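Local coordinates for centrosomal protein 120 (Oreochromis niloticus, PDB 6EWH), which probably supports the formation of centrioles and cilia, and is represented here by its second C2 domain, at residues 16-21 with 92-97; 30-35 with 177-182. The protein carries 1 engineered substitution. One frame throughout, in Å; residues are numbered along the deposited sequence. Where two conformers were deposited one is given.

Interaction 1: 16-21 with 92-97; sequences QGYHQV and RIRSSK
Arg94 runs beside Tyr18 and reaches Gln20, both on the neighbouring parallel strand. CG stands anti to the backbone N (chi1 -172°), and the chain stays extended to NE. Arg94 CB lies 3.7 Å from Tyr18 CD1. CG passes Gln20 OE1, and Arg94 CD is 3.5 Å from Tyr18 OH as well as touching that amide oxygen. Arg94 NE comes no nearer than 4.0 Å to the same Tyr18 OH. At the tip, Arg94 NH1 donates to Gln20 OE1 at 2.9 Å, with the oxygen in the guanidinium plane although the amide is turned 65° against it. Ala24 O is a second acceptor for NH1.

Arg92 O is gripped twice, by His19 N at 2.8 Å and by His19 ND1 at 3.2 Å, from opposite faces of the carbonyl plane; this second bond holds the imidazole edge-on. Ser95 OG donates to Val21 O at 2.7 Å from above its plane, and Val21 CG2 meets Ile93 CG2 at 3.6 Å. Strand 18-21 lies between strands 10-13 and 87-95 in the mixed sheet of this C2 domain. Helix 97-105 packs on Val21, Ile93 and Ser95, while Met30 of strand 29-41 touches Tyr18, Arg92 and Arg94.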
loop_
_atom_site.group_PDB
_atom_site.type_symbol
_atom_site.label_atom_id
_atom_site.label_comp_id
_atom_site.label_asym_id
_atom_site.label_seq_id
_atom_site.Cartn_x
_atom_site.Cartn_y
_atom_site.Cartn_z
ATOM N N GLN A 16 -18.600 -13.219 7.522
ATOM C CA GLN A 16 -19.052 -11.833 7.514
ATOM C C GLN A 16 -18.265 -10.946 6.560
ATOM O O GLN A 16 -18.796 -9.929 6.095
ATOM C CB GLN A 16 -18.977 -11.252 8.925
ATOM C CG GLN A 16 -19.873 -11.950 9.934
ATOM C CD GLN A 16 -21.342 -11.831 9.587
ATOM O OE1 GLN A 16 -21.757 -10.908 8.882
ATOM N NE2 GLN A 16 -22.143 -12.770 10.077
ATOM N N GLY A 17 -17.021 -11.296 6.258
ATOM C CA GLY A 17 -16.228 -10.442 5.392
ATOM C C GLY A 17 -15.755 -9.174 6.067
ATOM O O GLY A 17 -15.756 -8.104 5.442
ATOM N N TYR A 18 -15.386 -9.260 7.342
ATOM C CA TYR A 18 -14.661 -8.196 8.024
ATOM C C TYR A 18 -13.640 -8.817 8.969
ATOM O O TYR A 18 -13.667 -10.018 9.247
ATOM C CB TYR A 18 -15.592 -7.207 8.744
ATOM C CG TYR A 18 -16.452 -7.804 9.845
ATOM C CD1 TYR A 18 -15.892 -8.211 11.050
ATOM C CD2 TYR A 18 -17.822 -7.911 9.690
ATOM C CE1 TYR A 18 -16.674 -8.744 12.057
ATOM C CE2 TYR A 18 -18.613 -8.434 10.700
ATOM C CZ TYR A 18 -18.030 -8.850 11.874
ATOM O OH TYR A 18 -18.808 -9.375 12.878
ATOM N N HIS A 19 -12.739 -7.979 9.475
ATOM C CA HIS A 19 -11.713 -8.402 10.420
ATOM C C HIS A 19 -12.029 -7.822 11.792
ATOM O O HIS A 19 -12.232 -6.613 11.924
ATOM C CB HIS A 19 -10.343 -7.897 9.955
ATOM C CG HIS A 19 -9.958 -8.374 8.588
ATOM N ND1 HIS A 19 -10.524 -7.870 7.437
ATOM C CD2 HIS A 19 -9.073 -9.319 8.191
ATOM C CE1 HIS A 19 -10.002 -8.482 6.388
ATOM N NE2 HIS A 19 -9.118 -9.365 6.819
ATOM N N GLN A 20 -12.078 -8.681 12.815
ATOM C CA GLN A 20 -12.289 -8.227 14.186
ATOM C C GLN A 20 -10.948 -7.901 14.833
ATOM O O GLN A 20 -10.026 -8.723 14.809
ATOM C CB GLN A 20 -13.004 -9.304 15.005
ATOM C CG GLN A 20 -13.176 -8.950 16.493
ATOM C CD GLN A 20 -14.238 -7.887 16.733
ATOM O OE1 GLN A 20 -15.318 -7.918 16.142
ATOM N NE2 GLN A 20 -13.924 -6.927 17.601
ATOM N N VAL A 21 -10.841 -6.702 15.406
ATOM C CA VAL A 21 -9.661 -6.268 16.147
ATOM C C VAL A 21 -10.104 -5.871 17.547
ATOM O O VAL A 21 -10.867 -4.910 17.720
ATOM C CB VAL A 21 -8.927 -5.110 15.450
ATOM C CG1 VAL A 21 -7.704 -4.693 16.277
ATOM C CG2 VAL A 21 -8.514 -5.511 14.045
ATOM N N ARG A 92 -12.609 -4.196 5.646
ATOM C CA ARG A 92 -13.492 -3.760 6.713
ATOM C C ARG A 92 -12.999 -4.310 8.044
ATOM O O ARG A 92 -12.593 -5.474 8.139
ATOM C CB ARG A 92 -14.926 -4.237 6.464
ATOM C CG ARG A 92 -15.560 -3.619 5.234
ATOM C CD ARG A 92 -16.950 -4.234 4.991
ATOM N NE ARG A 92 -17.940 -3.697 5.922
ATOM C CZ ARG A 92 -18.961 -4.387 6.415
ATOM N NH1 ARG A 92 -19.117 -5.664 6.097
ATOM N NH2 ARG A 92 -19.816 -3.796 7.237
ATOM N N ILE A 93 -13.041 -3.467 9.072
ATOM C CA ILE A 93 -12.539 -3.820 10.393
ATOM C C ILE A 93 -13.622 -3.502 11.416
ATOM O O ILE A 93 -14.187 -2.401 11.410
ATOM C CB ILE A 93 -11.235 -3.065 10.721
ATOM C CG1 ILE A 93 -10.135 -3.428 9.730
ATOM C CG2 ILE A 93 -10.771 -3.389 12.140
ATOM C CD1 ILE A 93 -8.946 -2.493 9.770
ATOM N N ARG A 94 -13.927 -4.467 12.275
ATOM C CA ARG A 94 -14.822 -4.245 13.401
ATOM C C ARG A 94 -13.949 -4.118 14.646
ATOM O O ARG A 94 -13.191 -5.036 14.969
ATOM C CB ARG A 94 -15.815 -5.402 13.519
ATOM C CG ARG A 94 -16.942 -5.198 14.543
ATOM C CD ARG A 94 -17.930 -6.351 14.446
ATOM N NE ARG A 94 -19.056 -6.217 15.369
ATOM C CZ ARG A 94 -19.036 -6.612 16.640
ATOM N NH1 ARG A 94 -17.946 -7.167 17.159
ATOM N NH2 ARG A 94 -20.117 -6.453 17.396
ATOM N N SER A 95 -14.008 -2.965 15.302
ATOM C CA SER A 95 -13.082 -2.683 16.400
ATOM C C SER A 95 -13.620 -1.504 17.199
ATOM O O SER A 95 -14.791 -1.132 17.080
ATOM C CB SER A 95 -11.675 -2.395 15.852
ATOM O OG SER A 95 -10.693 -2.383 16.882
ATOM N N SER A 96 -12.770 -0.923 18.043
ATOM C CA SER A 96 -13.040 0.385 18.612
ATOM C C SER A 96 -11.942 1.339 18.173
ATOM O O SER A 96 -10.841 0.917 17.802
ATOM C CB SER A 96 -13.117 0.339 20.145
ATOM O OG SER A 96 -11.819 0.268 20.716
ATOM N N LYS A 97 -12.262 2.633 18.217
ATOM C CA LYS A 97 -11.299 3.669 17.860
ATOM C C LYS A 97 -9.955 3.425 18.531
ATOM O O LYS A 97 -8.914 3.352 17.867
ATOM C CB LYS A 97 -11.837 5.029 18.304
ATOM C CG LYS A 97 -12.365 5.907 17.222
ATOM C CD LYS A 97 -12.294 7.367 17.646
ATOM C CE LYS A 97 -12.824 7.570 19.047
ATOM N NZ LYS A 97 -13.340 8.951 19.230
#

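Interaction 2: 30-35 with 177-182; sequences MFVLSV and TLRREE
Over one face of the Arg180 guanidinium lies Phe31, its CE2 offset toward the rim and its ring turned 30° from the guanidinium plane. In that plane, at the edge, a water accepts from Arg180 NH1 at 2.9 Å. The Arg179 guanidinium is covered on one face by Val32 CG2, again off centre and 3.9 Å from Arg179 NH2; Glu181 O sits at its edge and takes a weak bond from NH1, which also donates to Val183 O.

The Phe31 ring runs alongside Arg180, Phe31 CE2 3.6 Å from Arg180 CG, and its side chain also touches Leu100 of helix 97-105. An alanine here would probably leave the aliphatic part and one guanidinium face of Arg180 without their aromatic cover and open a gap beside Leu100. Strands 29-41 and 171-180 are antiparallel neighbours in the mixed sheet of the C2 domain, and Leu33 and Leu178 share one face of it, Leu178 CD1 4.4 Å from Leu33 CB.

Antiparallel backbone bonds join Val32 with Arg179 and Ser34 with Thr177. Beyond the strand end, Glu181 N adds a bond to Met30 O at 2.9 Å, from above the carbonyl plane. The water donates to Met30 O and Glu182 OE1, so that Met30 O has two donors, Glu181 N and the water. Arg180 also forms salt bridges with Asp29 and Asp139, so acidic partners are likely to offset its charge at this partly exposed end of the pairing.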
loop_
_atom_site.group_PDB
_atom_site.type_symbol
_atom_site.label_atom_id
_atom_site.label_comp_id
_atom_site.label_asym_id
_atom_site.label_seq_id
_atom_site.Cartn_x
_atom_site.Cartn_y
_atom_site.Cartn_z
ATOM N N MET A 30 -17.634 -0.291 12.993
ATOM C CA MET A 30 -17.073 -0.643 11.692
ATOM C C MET A 30 -16.165 0.451 11.161
ATOM O O MET A 30 -16.497 1.638 11.222
ATOM C CB MET A 30 -18.197 -0.895 10.689
ATOM C CG MET A 30 -19.051 -2.104 11.040
ATOM S SD MET A 30 -18.113 -3.620 11.340
ATOM C CE MET A 30 -17.131 -3.729 9.847
ATOM N N PHE A 31 -15.015 0.029 10.628
ATOM C CA PHE A 31 -14.020 0.905 10.027
ATOM C C PHE A 31 -13.605 0.352 8.673
ATOM O O PHE A 31 -13.744 -0.842 8.399
ATOM C CB PHE A 31 -12.761 0.978 10.916
ATOM C CG PHE A 31 -13.025 1.550 12.283
ATOM C CD1 PHE A 31 -13.482 0.737 13.320
ATOM C CD2 PHE A 31 -12.836 2.900 12.533
ATOM C CE1 PHE A 31 -13.727 1.272 14.588
ATOM C CE2 PHE A 31 -13.095 3.434 13.790
ATOM C CZ PHE A 31 -13.530 2.621 14.809
ATOM N N VAL A 32 -13.061 1.229 7.832
ATOM C CA VAL A 32 -12.505 0.846 6.537
ATOM C C VAL A 32 -11.053 1.317 6.484
ATOM O O VAL A 32 -10.768 2.493 6.741
ATOM C CB VAL A 32 -13.314 1.429 5.363
ATOM C CG1 VAL A 32 -12.711 0.981 4.033
ATOM C CG2 VAL A 32 -14.766 0.990 5.466
ATOM N N LEU A 33 -10.149 0.398 6.166
ATOM C CA LEU A 33 -8.737 0.699 5.952
ATOM C C LEU A 33 -8.445 0.471 4.472
ATOM O O LEU A 33 -8.719 -0.615 3.947
ATOM C CB LEU A 33 -7.894 -0.233 6.810
ATOM C CG LEU A 33 -6.386 -0.112 6.607
ATOM C CD1 LEU A 33 -5.873 1.267 7.048
ATOM C CD2 LEU A 33 -5.685 -1.202 7.416
ATOM N N SER A 34 -7.909 1.488 3.792
ATOM C CA SER A 34 -7.758 1.412 2.348
ATOM C C SER A 34 -6.372 1.856 1.913
ATOM O O SER A 34 -5.717 2.686 2.558
ATOM C CB SER A 34 -8.796 2.261 1.601
ATOM O OG SER A 34 -8.641 3.627 1.904
ATOM N N VAL A 35 -5.934 1.273 0.801
ATOM C CA VAL A 35 -4.661 1.600 0.163
ATOM C C VAL A 35 -4.962 1.934 -1.290
ATOM O O VAL A 35 -5.626 1.154 -1.984
ATOM C CB VAL A 35 -3.692 0.410 0.221
ATOM C CG1 VAL A 35 -2.372 0.764 -0.493
ATOM C CG2 VAL A 35 -3.427 0.009 1.658
ATOM N N THR A 177 -5.666 5.249 4.003
ATOM C CA THR A 177 -6.729 5.965 4.703
ATOM C C THR A 177 -7.411 5.055 5.716
ATOM O O THR A 177 -7.612 3.866 5.464
ATOM C CB THR A 177 -7.768 6.478 3.680
ATOM O OG1 THR A 177 -7.173 7.498 2.871
ATOM C CG2 THR A 177 -9.010 7.064 4.365
ATOM N N LEU A 178 -7.742 5.616 6.874
ATOM C CA LEU A 178 -8.572 4.943 7.864
ATOM C C LEU A 178 -9.788 5.814 8.137
ATOM O O LEU A 178 -9.655 7.026 8.317
ATOM C CB LEU A 178 -7.781 4.729 9.154
ATOM C CG LEU A 178 -8.549 4.073 10.303
ATOM C CD1 LEU A 178 -8.914 2.624 9.972
ATOM C CD2 LEU A 178 -7.773 4.147 11.599
ATOM N N ARG A 179 -10.977 5.206 8.156
ATOM C CA ARG A 179 -12.171 5.973 8.484
ATOM C C ARG A 179 -13.195 5.061 9.138
ATOM O O ARG A 179 -13.198 3.848 8.913
ATOM C CB ARG A 179 -12.777 6.623 7.232
ATOM C CG ARG A 179 -13.229 5.626 6.184
ATOM C CD ARG A 179 -13.676 6.324 4.913
ATOM N NE ARG A 179 -14.103 5.354 3.907
ATOM C CZ ARG A 179 -15.287 4.756 3.895
ATOM N NH1 ARG A 179 -16.185 5.017 4.835
ATOM N NH2 ARG A 179 -15.574 3.881 2.938
ATOM N N ARG A 180 -14.072 5.657 9.936
ATOM C CA ARG A 180 -15.283 4.952 10.324
ATOM C C ARG A 180 -16.095 4.667 9.074
ATOM O O ARG A 180 -16.118 5.464 8.132
ATOM C CB ARG A 180 -16.114 5.801 11.286
ATOM C CG ARG A 180 -15.563 5.853 12.696
ATOM C CD ARG A 180 -16.570 6.546 13.612
ATOM N NE ARG A 180 -16.162 6.650 15.014
ATOM C CZ ARG A 180 -16.258 5.662 15.902
ATOM N NH1 ARG A 180 -16.731 4.479 15.540
ATOM N NH2 ARG A 180 -15.881 5.861 17.163
ATOM N N GLU A 181 -16.741 3.507 9.054
ATOM C CA GLU A 181 -17.442 3.100 7.849
ATOM C C GLU A 181 -18.540 4.087 7.480
ATOM O O GLU A 181 -18.790 4.322 6.289
ATOM C CB GLU A 181 -18.010 1.698 8.036
ATOM C CG GLU A 181 -18.647 1.146 6.778
ATOM C CD GLU A 181 -18.766 -0.349 6.836
ATOM O OE1 GLU A 181 -19.601 -0.844 7.622
ATOM O OE2 GLU A 181 -18.014 -1.021 6.101
ATOM N N GLU A 182 -19.179 4.694 8.479
ATOM C CA GLU A 182 -20.242 5.660 8.238
ATOM C C GLU A 182 -19.734 7.072 7.948
ATOM O O GLU A 182 -20.550 7.959 7.679
ATOM C CB GLU A 182 -21.228 5.665 9.410
ATOM C CG GLU A 182 -20.710 6.322 10.682
ATOM C CD GLU A 182 -19.933 5.374 11.579
ATOM O OE1 GLU A 182 -19.502 4.302 11.101
ATOM O OE2 GLU A 182 -19.763 5.703 12.774
HETATM O O HOH W 1 -17.721 3.316 13.115
#

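In the fold
Interactions 1 and 2 lie in one mixed sheet of the C2 domain, their centres about 10 Å apart, because strands 87-95 and 29-41 are neighbours within it. The probable bond from Phe31 N to Ile93 O, 2.7 Å, joins the two strands directly. A salt bridge ties their side chains: Arg92 NE of interaction 1 meets Glu181 OE2 of interaction 2 at 2.7 Å. Near the start of helix 97-105, Lys97 CG packs 3.5 Å from Arg180 NH2, and both residues form salt bridges with Asp139. Along the chain the segments alternate, so the two pairings interlock residues far apart in sequence: 16-21 with 92-97, and 30-35 with 177-182.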